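Local coordinates for protein Bug27 (Bordetella pertussis, PDB 2QPQ) that probably binds a small solute in the periplasm with a Venus flytrap receptor fold, as a member of the Bug family, at residues Ile12-Pro17 with Met24-Ile29; Val77-Phe82 with Thr284-Phe289; Ser104-Pro109 with Ala222-Asn227; Gly118-Ala123 with Thr155-Val160. All blocks are in the same frame, centred on the assembly; numbering follows the deposited sequence.

Contact 1 (Ile12-Pro17 with Met24-Ile29); sequences IIVTFP and MLARLI
Ala26, the one helix residue that touches both Val14 and Ile12, lies in a turn fixed by two backbone bonds of 2.8 Å, one from Leu28 N to Met24 O and the other from Ile29 N to Leu25 O. The contact itself is wholly apolar, and a single methyl does the work on the helix side. Ala26 CB points at the strand and is met by Val14 CG2 at 3.5 Å and, less tightly, by Ile12 CG2 at 4.1 Å. Both strand branches are gamma methyls, but different torsions bring them there. In Val14 the other methyl, CG1, is anti to the backbone N (chi1 -168°), which puts CG2 opposite the carbonyl carbon. In Ile12 it is CG2 that lies anti to N, while the longer CG1-CD1 arm runs beside N and ends 4.8 Å from Ile29 CG2. The small methyl of Ala26 allows a close approach of the backbones, with Val14 CA and Ala26 CA 7.0 Å apart, and all three touching residues are buried. Ile13, between the two strand partners, points away from the helix and lies on Glu44 and Arg46. Strand 10-14 runs parallel to strands 41-45 and 67-72, bonded to the first through Ile12 and Val14 and to the second through Ile13. Helix 21-35, which with strands 10-14 and 41-45 makes a beta-alpha-beta unit, covers the strand through Ala26, while its Met24, Leu25 and Leu28 pack on helix 257-266.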
loop_
_atom_site.group_PDB
_atom_site.type_symbol
_atom_site.label_atom_id
_atom_site.label_comp_id
_atom_site.label_asym_id
_atom_site.label_seq_id
_atom_site.Cartn_x
_atom_site.Cartn_y
_atom_site.Cartn_z
ATOM N N ILE A 12 16.127 -6.505 -7.779
ATOM C CA ILE A 12 14.988 -5.750 -7.281
ATOM C C ILE A 12 14.514 -6.535 -6.065
ATOM O O ILE A 12 14.115 -7.702 -6.189
ATOM C CB ILE A 12 13.866 -5.644 -8.344
ATOM C CG1 ILE A 12 14.335 -4.831 -9.565
ATOM C CG2 ILE A 12 12.577 -5.035 -7.768
ATOM C CD1 ILE A 12 13.308 -4.881 -10.713
ATOM N N ILE A 13 14.575 -5.899 -4.903
ATOM C CA ILE A 13 14.257 -6.594 -3.647
ATOM C C ILE A 13 12.866 -6.178 -3.255
ATOM O O ILE A 13 12.587 -4.985 -3.071
ATOM C CB ILE A 13 15.276 -6.262 -2.507
ATOM C CG1 ILE A 13 16.753 -6.583 -2.892
ATOM C CG2 ILE A 13 14.837 -6.954 -1.201
ATOM C CD1 ILE A 13 16.989 -7.997 -3.341
ATOM N N VAL A 14 11.956 -7.149 -3.208
ATOM C CA VAL A 14 10.562 -6.852 -2.895
ATOM C C VAL A 14 10.308 -7.014 -1.388
ATOM O O VAL A 14 10.673 -8.029 -0.826
ATOM C CB VAL A 14 9.590 -7.753 -3.698
ATOM C CG1 VAL A 14 8.187 -7.218 -3.565
ATOM C CG2 VAL A 14 9.997 -7.819 -5.171
ATOM N N THR A 15 9.653 -6.023 -0.784
ATOM C CA THR A 15 9.481 -5.927 0.677
ATOM C C THR A 15 8.284 -6.731 1.138
ATOM O O THR A 15 8.055 -6.869 2.325
ATOM C CB THR A 15 9.226 -4.461 1.112
ATOM O OG1 THR A 15 8.198 -3.886 0.279
ATOM C CG2 THR A 15 10.523 -3.630 1.050
ATOM N N PHE A 16 7.523 -7.268 0.196
ATOM C CA PHE A 16 6.328 -8.066 0.531
ATOM C C PHE A 16 6.329 -9.379 -0.219
ATOM O O PHE A 16 7.021 -9.524 -1.237
ATOM C CB PHE A 16 5.039 -7.226 0.345
ATOM C CG PHE A 16 4.763 -6.332 1.527
ATOM C CD1 PHE A 16 5.470 -5.131 1.690
ATOM C CD2 PHE A 16 3.905 -6.741 2.542
ATOM C CE1 PHE A 16 5.289 -4.335 2.823
ATOM C CE2 PHE A 16 3.717 -5.957 3.673
ATOM C CZ PHE A 16 4.409 -4.751 3.813
ATOM N N PRO A 17 5.570 -10.365 0.291
ATOM C CA PRO A 17 5.675 -11.647 -0.356
ATOM C C PRO A 17 4.852 -11.786 -1.653
ATOM O O PRO A 17 3.992 -10.948 -1.937
ATOM C CB PRO A 17 5.199 -12.627 0.743
ATOM C CG PRO A 17 4.381 -11.880 1.645
ATOM C CD PRO A 17 4.655 -10.392 1.457
ATOM N N MET A 24 3.560 -8.158 -7.424
ATOM C CA MET A 24 3.007 -8.258 -8.795
ATOM C C MET A 24 3.645 -7.156 -9.681
ATOM O O MET A 24 4.102 -7.412 -10.803
ATOM C CB MET A 24 1.487 -8.068 -8.739
ATOM C CG MET A 24 0.799 -8.048 -10.122
ATOM S SD MET A 24 0.764 -6.448 -10.963
ATOM C CE MET A 24 -0.545 -5.581 -10.089
ATOM N N LEU A 25 3.639 -5.927 -9.178
ATOM C CA LEU A 25 4.230 -4.814 -9.902
ATOM C C LEU A 25 5.743 -4.962 -10.104
ATOM O O LEU A 25 6.254 -4.694 -11.193
ATOM C CB LEU A 25 3.901 -3.509 -9.201
ATOM C CG LEU A 25 2.444 -3.073 -9.154
ATOM C CD1 LEU A 25 2.257 -1.986 -8.071
ATOM C CD2 LEU A 25 1.982 -2.577 -10.567
ATOM N N ALA A 26 6.466 -5.357 -9.057
ATOM C CA ALA A 26 7.897 -5.622 -9.210
ATOM C C ALA A 26 8.168 -6.666 -10.311
ATOM O O ALA A 26 9.016 -6.454 -11.177
ATOM C CB ALA A 26 8.553 -6.035 -7.844
ATOM N N ARG A 27 7.413 -7.759 -10.313
ATOM C CA ARG A 27 7.606 -8.820 -11.310
ATOM C C ARG A 27 7.176 -8.372 -12.718
ATOM O O ARG A 27 7.825 -8.767 -13.714
ATOM C CB ARG A 27 6.885 -10.120 -10.862
ATOM C CG ARG A 27 7.555 -10.692 -9.639
ATOM C CD ARG A 27 6.954 -11.969 -9.138
ATOM N NE ARG A 27 7.694 -12.410 -7.942
ATOM C CZ ARG A 27 8.828 -13.097 -7.958
ATOM N NH1 ARG A 27 9.378 -13.458 -9.130
ATOM N NH2 ARG A 27 9.404 -13.441 -6.806
ATOM N N LEU A 28 6.136 -7.525 -12.790
ATOM C CA LEU A 28 5.675 -6.959 -14.069
ATOM C C LEU A 28 6.782 -6.046 -14.645
ATOM O O LEU A 28 7.180 -6.190 -15.824
ATOM C CB LEU A 28 4.328 -6.234 -13.903
ATOM C CG LEU A 28 3.544 -5.540 -15.044
ATOM C CD1 LEU A 28 3.078 -6.551 -16.070
ATOM C CD2 LEU A 28 2.342 -4.809 -14.505
ATOM N N ILE A 29 7.273 -5.124 -13.818
ATOM C CA ILE A 29 8.415 -4.269 -14.182
ATOM C C ILE A 29 9.633 -5.094 -14.594
ATOM O O ILE A 29 10.222 -4.857 -15.661
ATOM C CB ILE A 29 8.791 -3.248 -13.034
ATOM C CG1 ILE A 29 7.698 -2.207 -12.842
ATOM C CG2 ILE A 29 10.122 -2.494 -13.327
ATOM C CD1 ILE A 29 7.750 -1.547 -11.429
#

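Contact 2 (Val77-Phe82 with Thr284-Phe289); sequences VNPGVF and TDIDRF
The ring of Phe289 receives Val77 obliquely: methyl CG2 of the valine comes within 3.6 Å of Phe289 CD2 and reaches Phe289 CE2 at 3.9 Å, the two side chains crossing at about a right angle. A second ring, that of Phe82, has Asn78 O in its plane at one edge; this oxygen also accepts from both Val81 N at 3.2 Å and Phe82 N at 3.0 Å. Phe289 CG lies beside its backbone N (chi1 -69°), and this torsion turns the ring to the valine while Phe289 CB stays 4.1 Å from Val77 CA. The helices are correspondingly close here, with Val77 CA and Phe289 CA 5.5 Å apart. One turn before Phe289 on helix 275-296, Ile286 CG2 meets Pro79 CG at 4.3 Å, a looser touch. Helix 74-81 is kinked at this point: Pro79 has no N-H to give, and Gly80 N reaches only three residues back, to Val77 O at 3.2 Å. Asp285 OD2 is hydrogen-bonded to Trp229 NE1. The contact thus packs the C-terminal helix 275-296 against helix 74-81, which follows strand 67-72, and helix 141-153 covers the pair through Leu144, which touches both Val77 and Phe289, all within the alpha/beta Venus flytrap architecture.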
loop_
_atom_site.group_PDB
_atom_site.type_symbol
_atom_site.label_atom_id
_atom_site.label_comp_id
_atom_site.label_asym_id
_atom_site.label_seq_id
_atom_site.Cartn_x
_atom_site.Cartn_y
_atom_site.Cartn_z
ATOM N N VAL A 77 5.093 3.638 6.953
ATOM C CA VAL A 77 4.486 3.326 8.253
ATOM C C VAL A 77 5.514 2.800 9.245
ATOM O O VAL A 77 5.449 3.073 10.460
ATOM C CB VAL A 77 3.342 2.272 8.131
ATOM C CG1 VAL A 77 2.738 1.950 9.517
ATOM C CG2 VAL A 77 2.241 2.771 7.190
ATOM N N ASN A 78 6.475 2.056 8.729
ATOM C CA ASN A 78 7.421 1.351 9.587
ATOM C C ASN A 78 8.231 2.179 10.583
ATOM O O ASN A 78 8.444 1.708 11.712
ATOM C CB ASN A 78 8.338 0.451 8.746
ATOM C CG ASN A 78 7.632 -0.784 8.199
ATOM O OD1 ASN A 78 8.181 -1.495 7.368
ATOM N ND2 ASN A 78 6.441 -1.042 8.661
ATOM N N PRO A 79 8.718 3.383 10.189
ATOM C CA PRO A 79 9.503 4.135 11.148
ATOM C C PRO A 79 8.728 4.458 12.436
ATOM O O PRO A 79 9.345 4.476 13.483
ATOM C CB PRO A 79 9.917 5.401 10.358
ATOM C CG PRO A 79 9.887 4.909 8.896
ATOM C CD PRO A 79 8.657 4.089 8.892
ATOM N N GLY A 80 7.406 4.663 12.355
ATOM C CA GLY A 80 6.612 5.002 13.535
ATOM C C GLY A 80 6.260 3.805 14.407
ATOM O O GLY A 80 5.991 3.981 15.593
ATOM N N VAL A 81 6.310 2.591 13.862
ATOM C CA VAL A 81 5.797 1.396 14.549
ATOM C C VAL A 81 6.861 0.370 14.932
ATOM O O VAL A 81 6.553 -0.621 15.623
ATOM C CB VAL A 81 4.668 0.672 13.738
ATOM C CG1 VAL A 81 3.451 1.618 13.528
ATOM C CG2 VAL A 81 5.194 0.106 12.391
ATOM N N PHE A 82 8.095 0.578 14.465
ATOM C CA PHE A 82 9.206 -0.222 14.918
ATOM C C PHE A 82 10.030 0.562 15.910
ATOM O O PHE A 82 10.332 1.714 15.659
ATOM C CB PHE A 82 10.046 -0.752 13.748
ATOM C CG PHE A 82 9.376 -1.873 13.023
ATOM C CD1 PHE A 82 8.424 -1.601 12.035
ATOM C CD2 PHE A 82 9.676 -3.192 13.350
ATOM C CE1 PHE A 82 7.780 -2.641 11.384
ATOM C CE2 PHE A 82 9.055 -4.242 12.723
ATOM C CZ PHE A 82 8.090 -3.974 11.721
ATOM N N THR A 284 6.946 12.871 3.506
ATOM C CA THR A 284 5.678 13.401 4.000
ATOM C C THR A 284 4.832 12.310 4.678
ATOM O O THR A 284 4.242 12.551 5.718
ATOM C CB THR A 284 4.880 14.017 2.855
ATOM O OG1 THR A 284 5.608 15.150 2.367
ATOM C CG2 THR A 284 3.488 14.443 3.325
ATOM N N ASP A 285 4.805 11.111 4.091
ATOM C CA ASP A 285 3.978 10.030 4.632
ATOM C C ASP A 285 4.631 9.443 5.880
ATOM O O ASP A 285 3.959 9.033 6.805
ATOM C CB ASP A 285 3.703 8.965 3.574
ATOM C CG ASP A 285 2.506 9.320 2.678
ATOM O OD1 ASP A 285 1.855 10.376 2.910
ATOM O OD2 ASP A 285 2.189 8.538 1.763
ATOM N N ILE A 286 5.951 9.418 5.903
ATOM C CA ILE A 286 6.642 8.994 7.103
ATOM C C ILE A 286 6.181 9.879 8.247
ATOM O O ILE A 286 5.791 9.368 9.309
ATOM C CB ILE A 286 8.174 9.066 6.935
ATOM C CG1 ILE A 286 8.647 7.880 6.067
ATOM C CG2 ILE A 286 8.859 9.023 8.346
ATOM C CD1 ILE A 286 10.123 7.899 5.699
ATOM N N ASP A 287 6.204 11.195 8.022
ATOM C CA ASP A 287 5.837 12.167 9.069
ATOM C C ASP A 287 4.381 11.997 9.486
ATOM O O ASP A 287 4.057 11.980 10.651
ATOM C CB ASP A 287 6.103 13.595 8.567
ATOM C CG ASP A 287 7.608 13.917 8.440
ATOM O OD1 ASP A 287 8.473 13.168 8.984
ATOM O OD2 ASP A 287 7.918 14.955 7.803
ATOM N N ARG A 288 3.510 11.856 8.506
ATOM C CA ARG A 288 2.083 11.757 8.747
ATOM C C ARG A 288 1.713 10.454 9.479
ATOM O O ARG A 288 0.918 10.454 10.433
ATOM C CB ARG A 288 1.382 11.880 7.400
ATOM C CG ARG A 288 -0.026 11.427 7.356
ATOM C CD ARG A 288 -0.304 11.040 5.928
ATOM N NE ARG A 288 -1.728 10.800 5.799
ATOM C CZ ARG A 288 -2.279 10.137 4.804
ATOM N NH1 ARG A 288 -1.523 9.594 3.849
ATOM N NH2 ARG A 288 -3.586 10.026 4.792
ATOM N N PHE A 289 2.306 9.344 9.041
ATOM C CA PHE A 289 1.975 8.048 9.637
ATOM C C PHE A 289 2.540 7.989 11.027
ATOM O O PHE A 289 1.920 7.435 11.926
ATOM C CB PHE A 289 2.520 6.884 8.783
ATOM C CG PHE A 289 1.807 6.739 7.466
ATOM C CD1 PHE A 289 0.468 7.124 7.356
ATOM C CD2 PHE A 289 2.455 6.227 6.341
ATOM C CE1 PHE A 289 -0.206 7.016 6.164
ATOM C CE2 PHE A 289 1.749 6.065 5.104
ATOM C CZ PHE A 289 0.438 6.476 5.022
#

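Contact 3 (Ser104-Pro109 with Ala222-Asn227); sequences SVFVVP and AGYELN
Strand 93-109 and the loop entering strand 227-235 meet here through Phe106 with Tyr224 and Ser104 with Leu226, beside a long antiparallel pair of strands. The two aromatic side chains approach from opposite directions. Tyr224 OH comes to the edge of the Phe106 ring, near its plane, at 4.0 Å from Phe106 CE1 and 4.1 Å from Phe106 CZ. That is packing, for the hydroxyl has its hydrogen bond with Ala145 O of helix 141-153. Tyr224 CG is anti to the backbone N (chi1 -176°), which extends the ring from the loop toward the strand. The polar half of the contact is carried by two bridges. A water lies 2.6 Å from Ser104 OG and donates to Leu226 O at 3.1 Å. Ser104 N and Leu226 O, 4.4 Å apart, do not bond directly; Thr202 OG1 makes the second bridge, bonding to both, while Gln142 NE2 bonds to Ser104 OG. Thus Leu226 O, at a buried residue, is met by the water and by a hydroxyl. Strand 93-109 also pairs with strands 180-183, 196-201 and 269-273, and strand 227-235 with 67-72. Long strands shared in this way are consistent with the crossover connections between the two lobes of a Venus flytrap binding protein.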
loop_
_atom_site.group_PDB
_atom_site.type_symbol
_atom_site.label_atom_id
_atom_site.label_comp_id
_atom_site.label_asym_id
_atom_site.label_seq_id
_atom_site.Cartn_x
_atom_site.Cartn_y
_atom_site.Cartn_z
ATOM N N SER A 104 -7.570 1.609 -0.322
ATOM C CA SER A 104 -8.254 0.591 0.487
ATOM C C SER A 104 -9.767 0.728 0.414
ATOM O O SER A 104 -10.305 1.770 0.027
ATOM C CB SER A 104 -7.769 0.592 1.942
ATOM O OG SER A 104 -6.357 0.355 1.973
ATOM N N VAL A 105 -10.450 -0.347 0.786
ATOM C CA VAL A 105 -11.892 -0.350 0.786
ATOM C C VAL A 105 -12.415 -0.986 2.050
ATOM O O VAL A 105 -11.867 -1.988 2.520
ATOM C CB VAL A 105 -12.421 -1.043 -0.485
ATOM C CG1 VAL A 105 -11.901 -2.492 -0.538
ATOM C CG2 VAL A 105 -13.948 -0.901 -0.593
ATOM N N PHE A 106 -13.425 -0.345 2.646
ATOM C CA PHE A 106 -14.167 -0.930 3.750
ATOM C C PHE A 106 -15.227 -1.855 3.160
ATOM O O PHE A 106 -16.134 -1.380 2.493
ATOM C CB PHE A 106 -14.825 0.167 4.588
ATOM C CG PHE A 106 -13.859 0.955 5.432
ATOM C CD1 PHE A 106 -12.915 1.771 4.836
ATOM C CD2 PHE A 106 -13.888 0.860 6.823
ATOM C CE1 PHE A 106 -12.012 2.511 5.595
ATOM C CE2 PHE A 106 -13.012 1.605 7.604
ATOM C CZ PHE A 106 -12.064 2.435 6.989
ATOM N N VAL A 107 -15.077 -3.161 3.378
ATOM C CA VAL A 107 -16.002 -4.167 2.831
ATOM C C VAL A 107 -16.717 -4.952 3.946
ATOM O O VAL A 107 -16.177 -5.206 5.057
ATOM C CB VAL A 107 -15.316 -5.129 1.785
ATOM C CG1 VAL A 107 -14.813 -4.337 0.600
ATOM C CG2 VAL A 107 -14.097 -5.907 2.400
ATOM N N VAL A 108 -17.950 -5.311 3.630
ATOM C CA VAL A 108 -18.811 -6.079 4.529
ATOM C C VAL A 108 -19.400 -7.257 3.727
ATOM O O VAL A 108 -19.444 -7.207 2.495
ATOM C CB VAL A 108 -19.949 -5.189 5.212
ATOM C CG1 VAL A 108 -19.356 -4.109 6.096
ATOM C CG2 VAL A 108 -20.979 -4.581 4.161
ATOM N N PRO A 109 -19.802 -8.335 4.423
ATOM C CA PRO A 109 -20.422 -9.470 3.761
ATOM C C PRO A 109 -21.692 -9.051 3.032
ATOM O O PRO A 109 -22.373 -8.094 3.452
ATOM C CB PRO A 109 -20.829 -10.372 4.934
ATOM C CG PRO A 109 -20.062 -9.942 6.074
ATOM C CD PRO A 109 -19.710 -8.528 5.877
ATOM N N ALA A 222 -14.139 14.819 6.606
ATOM C CA ALA A 222 -13.381 15.730 5.736
ATOM C C ALA A 222 -11.871 15.608 5.914
ATOM O O ALA A 222 -11.374 15.447 7.041
ATOM C CB ALA A 222 -13.825 17.180 5.971
ATOM N N GLY A 223 -11.136 15.682 4.808
ATOM C CA GLY A 223 -9.683 15.598 4.887
ATOM C C GLY A 223 -9.106 14.178 4.963
ATOM O O GLY A 223 -7.886 13.988 4.901
ATOM N N TYR A 224 -9.981 13.186 5.093
ATOM C CA TYR A 224 -9.552 11.775 5.158
ATOM C C TYR A 224 -9.048 11.307 3.794
ATOM O O TYR A 224 -9.754 11.396 2.806
ATOM C CB TYR A 224 -10.725 10.894 5.602
ATOM C CG TYR A 224 -10.358 9.426 5.800
ATOM C CD1 TYR A 224 -10.031 8.614 4.713
ATOM C CD2 TYR A 224 -10.324 8.865 7.076
ATOM C CE1 TYR A 224 -9.661 7.254 4.887
ATOM C CE2 TYR A 224 -9.988 7.501 7.254
ATOM C CZ TYR A 224 -9.652 6.714 6.167
ATOM O OH TYR A 224 -9.317 5.370 6.363
ATOM N N GLU A 225 -7.817 10.815 3.741
ATOM C CA GLU A 225 -7.368 10.031 2.600
ATOM C C GLU A 225 -6.242 9.109 3.013
ATOM O O GLU A 225 -5.419 9.455 3.862
ATOM C CB GLU A 225 -6.959 10.912 1.400
ATOM C CG GLU A 225 -5.814 11.854 1.677
ATOM C CD GLU A 225 -4.928 12.017 0.454
ATOM O OE1 GLU A 225 -4.983 13.116 -0.149
ATOM O OE2 GLU A 225 -4.209 11.049 0.088
ATOM N N LEU A 226 -6.199 7.924 2.424
ATOM C CA LEU A 226 -5.068 7.043 2.661
ATOM C C LEU A 226 -4.883 6.115 1.475
ATOM O O LEU A 226 -5.300 4.941 1.499
ATOM C CB LEU A 226 -5.203 6.294 3.998
ATOM C CG LEU A 226 -4.093 5.308 4.481
ATOM C CD1 LEU A 226 -2.699 5.611 4.005
ATOM C CD2 LEU A 226 -4.098 5.137 5.994
ATOM N N ASN A 227 -4.257 6.654 0.433
ATOM C CA ASN A 227 -3.990 5.918 -0.789
ATOM C C ASN A 227 -2.596 5.264 -0.746
ATOM O O ASN A 227 -1.610 5.938 -0.501
ATOM C CB ASN A 227 -4.125 6.883 -1.982
ATOM C CG ASN A 227 -4.653 6.219 -3.236
ATOM O OD1 ASN A 227 -4.713 4.997 -3.347
ATOM N ND2 ASN A 227 -4.971 7.033 -4.227
HETATM O O HOH W 1 -4.888 2.280 3.005
#

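Contact 4 (Gly118-Ala123 with Thr155-Val160); sequences GELMAA and THMVHV
Thr155 CG2 makes the closest approach in the contact, 3.4 Å from Met121 O, and the same methyl lies 4.0 Å from Met121 CB and 4.0 Å from Met121 CA. It therefore rests on the backbone and root of Met121, whose side chain leads elsewhere, onto Leu149 and Ala153 of helix 141-153. The second touch joins Leu120 CD2 to Met157 SD at 4.0 Å, with the two side chains crossing at about a right angle. Leu120 CG is anti to the backbone N (chi1 172°), a setting that brings one end methyl near the sulfur although its root does not point there. In the next shell, Thr155 OG1 lies between N and the carbonyl carbon (chi1 55°), and its bond to Asn150 ND2 is consistent with holding the rotamer that turns CG2 to the helix. Met157 packs on Leu149 and Asn150 as well as on Ala124 and Tyr133. Further out, His156 is tied to the chain after helix 117-123, by its ND1 to Lys125 O and by its backbone to Ala124. Strand 158-161 then pairs in parallel with strand 132-135. Chemically, one methyl rests on the helix backbone at Met121 O and a thioether sulfur meets a leucine methyl, with no directional bond between the two segments, so shape and dispersion hold this interface, and the polar tethers around it lie just outside.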
loop_
_atom_site.group_PDB
_atom_site.type_symbol
_atom_site.label_atom_id
_atom_site.label_comp_id
_atom_site.label_asym_id
_atom_site.label_seq_id
_atom_site.Cartn_x
_atom_site.Cartn_y
_atom_site.Cartn_z
ATOM N N GLY A 118 -21.788 5.501 7.139
ATOM C CA GLY A 118 -22.389 6.269 8.223
ATOM C C GLY A 118 -23.012 5.386 9.291
ATOM O O GLY A 118 -22.904 5.671 10.469
ATOM N N GLU A 119 -23.656 4.303 8.864
ATOM C CA GLU A 119 -24.216 3.289 9.750
ATOM C C GLU A 119 -23.137 2.586 10.566
ATOM O O GLU A 119 -23.335 2.295 11.749
ATOM C CB GLU A 119 -25.038 2.273 8.937
ATOM C CG GLU A 119 -26.416 2.842 8.507
ATOM C CD GLU A 119 -27.192 1.954 7.553
ATOM O OE1 GLU A 119 -26.863 0.754 7.419
ATOM O OE2 GLU A 119 -28.176 2.457 6.945
ATOM N N LEU A 120 -22.006 2.309 9.929
ATOM C CA LEU A 120 -20.876 1.663 10.616
ATOM C C LEU A 120 -20.340 2.580 11.722
ATOM O O LEU A 120 -20.147 2.158 12.871
ATOM C CB LEU A 120 -19.751 1.345 9.597
ATOM C CG LEU A 120 -18.424 0.853 10.194
ATOM C CD1 LEU A 120 -18.649 -0.554 10.719
ATOM C CD2 LEU A 120 -17.263 0.889 9.191
ATOM N N MET A 121 -20.098 3.838 11.358
ATOM C CA MET A 121 -19.567 4.829 12.291
ATOM C C MET A 121 -20.505 5.086 13.487
ATOM O O MET A 121 -20.043 5.175 14.612
ATOM C CB MET A 121 -19.191 6.121 11.573
ATOM C CG MET A 121 -18.021 5.984 10.603
ATOM S SD MET A 121 -17.604 7.530 9.778
ATOM C CE MET A 121 -19.094 7.917 8.855
ATOM N N ALA A 122 -21.811 5.186 13.229
ATOM C CA ALA A 122 -22.840 5.224 14.284
ATOM C C ALA A 122 -22.705 4.009 15.209
ATOM O O ALA A 122 -22.654 4.172 16.419
ATOM C CB ALA A 122 -24.266 5.280 13.656
ATOM N N ALA A 123 -22.601 2.799 14.630
ATOM C CA ALA A 123 -22.496 1.562 15.406
ATOM C C ALA A 123 -21.270 1.567 16.311
ATOM O O ALA A 123 -21.287 1.019 17.414
ATOM C CB ALA A 123 -22.448 0.353 14.462
ATOM N N THR A 155 -14.430 7.181 16.515
ATOM C CA THR A 155 -15.119 5.923 16.681
ATOM C C THR A 155 -14.198 4.925 17.400
ATOM O O THR A 155 -13.003 5.222 17.656
ATOM C CB THR A 155 -15.676 5.340 15.334
ATOM O OG1 THR A 155 -14.629 5.210 14.353
ATOM C CG2 THR A 155 -16.801 6.243 14.763
ATOM N N HIS A 156 -14.764 3.757 17.716
ATOM C CA HIS A 156 -14.050 2.771 18.525
ATOM C C HIS A 156 -14.039 1.352 17.930
ATOM O O HIS A 156 -14.259 0.364 18.634
ATOM C CB HIS A 156 -14.600 2.804 19.943
ATOM C CG HIS A 156 -14.444 4.144 20.584
ATOM N ND1 HIS A 156 -15.460 5.071 20.608
ATOM C CD2 HIS A 156 -13.369 4.748 21.145
ATOM C CE1 HIS A 156 -15.027 6.183 21.180
ATOM N NE2 HIS A 156 -13.763 6.010 21.515
ATOM N N MET A 157 -13.787 1.265 16.622
ATOM C CA MET A 157 -13.690 -0.031 15.956
ATOM C C MET A 157 -12.436 -0.726 16.458
ATOM O O MET A 157 -11.418 -0.063 16.676
ATOM C CB MET A 157 -13.571 0.115 14.441
ATOM C CG MET A 157 -14.743 0.836 13.789
ATOM S SD MET A 157 -14.445 0.945 12.012
ATOM C CE MET A 157 -12.870 1.785 11.928
ATOM N N VAL A 158 -12.517 -2.050 16.589
ATOM C CA VAL A 158 -11.425 -2.855 17.119
ATOM C C VAL A 158 -10.733 -3.619 15.989
ATOM O O VAL A 158 -11.365 -4.405 15.286
ATOM C CB VAL A 158 -11.934 -3.855 18.178
ATOM C CG1 VAL A 158 -10.791 -4.878 18.577
ATOM C CG2 VAL A 158 -12.472 -3.097 19.391
ATOM N N HIS A 159 -9.429 -3.399 15.849
ATOM C CA HIS A 159 -8.669 -3.988 14.737
ATOM C C HIS A 159 -8.369 -5.453 14.993
ATOM O O HIS A 159 -7.879 -5.845 16.081
ATOM C CB HIS A 159 -7.381 -3.187 14.534
ATOM C CG HIS A 159 -6.373 -3.834 13.639
ATOM N ND1 HIS A 159 -6.638 -4.207 12.336
ATOM C CD2 HIS A 159 -5.074 -4.144 13.858
ATOM C CE1 HIS A 159 -5.541 -4.716 11.791
ATOM N NE2 HIS A 159 -4.583 -4.688 12.697
ATOM N N VAL A 160 -8.665 -6.272 13.992
ATOM C CA VAL A 160 -8.297 -7.670 14.057
ATOM C C VAL A 160 -7.399 -7.933 12.829
ATOM O O VAL A 160 -7.855 -7.819 11.670
ATOM C CB VAL A 160 -9.567 -8.590 14.063
ATOM C CG1 VAL A 160 -9.145 -10.079 13.982
ATOM C CG2 VAL A 160 -10.518 -8.309 15.309
#

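Contact 1 comes first along the chain and closes before the others open; contacts 3 and 4 fall in the sequence between the two halves of contact 2, and contact 4 between those of contact 3. Contacts 1, 3 and 4 reach the same mixed sheet, yet the centres of contacts 1 and 4 are about 34 Å apart, on opposite sides of the chain's centre. Contacts 3 and 4, about 12 Å between centres, touch where Phe106 CD2 lies 4.1 Å from Leu120 CD2. Contact 2 touches contact 3 through Phe289 and Leu226. Contacts 2 and 3 join segments over 100 residues apart, whereas contact 1 is local, consistent with an elongated, probably two-lobed body.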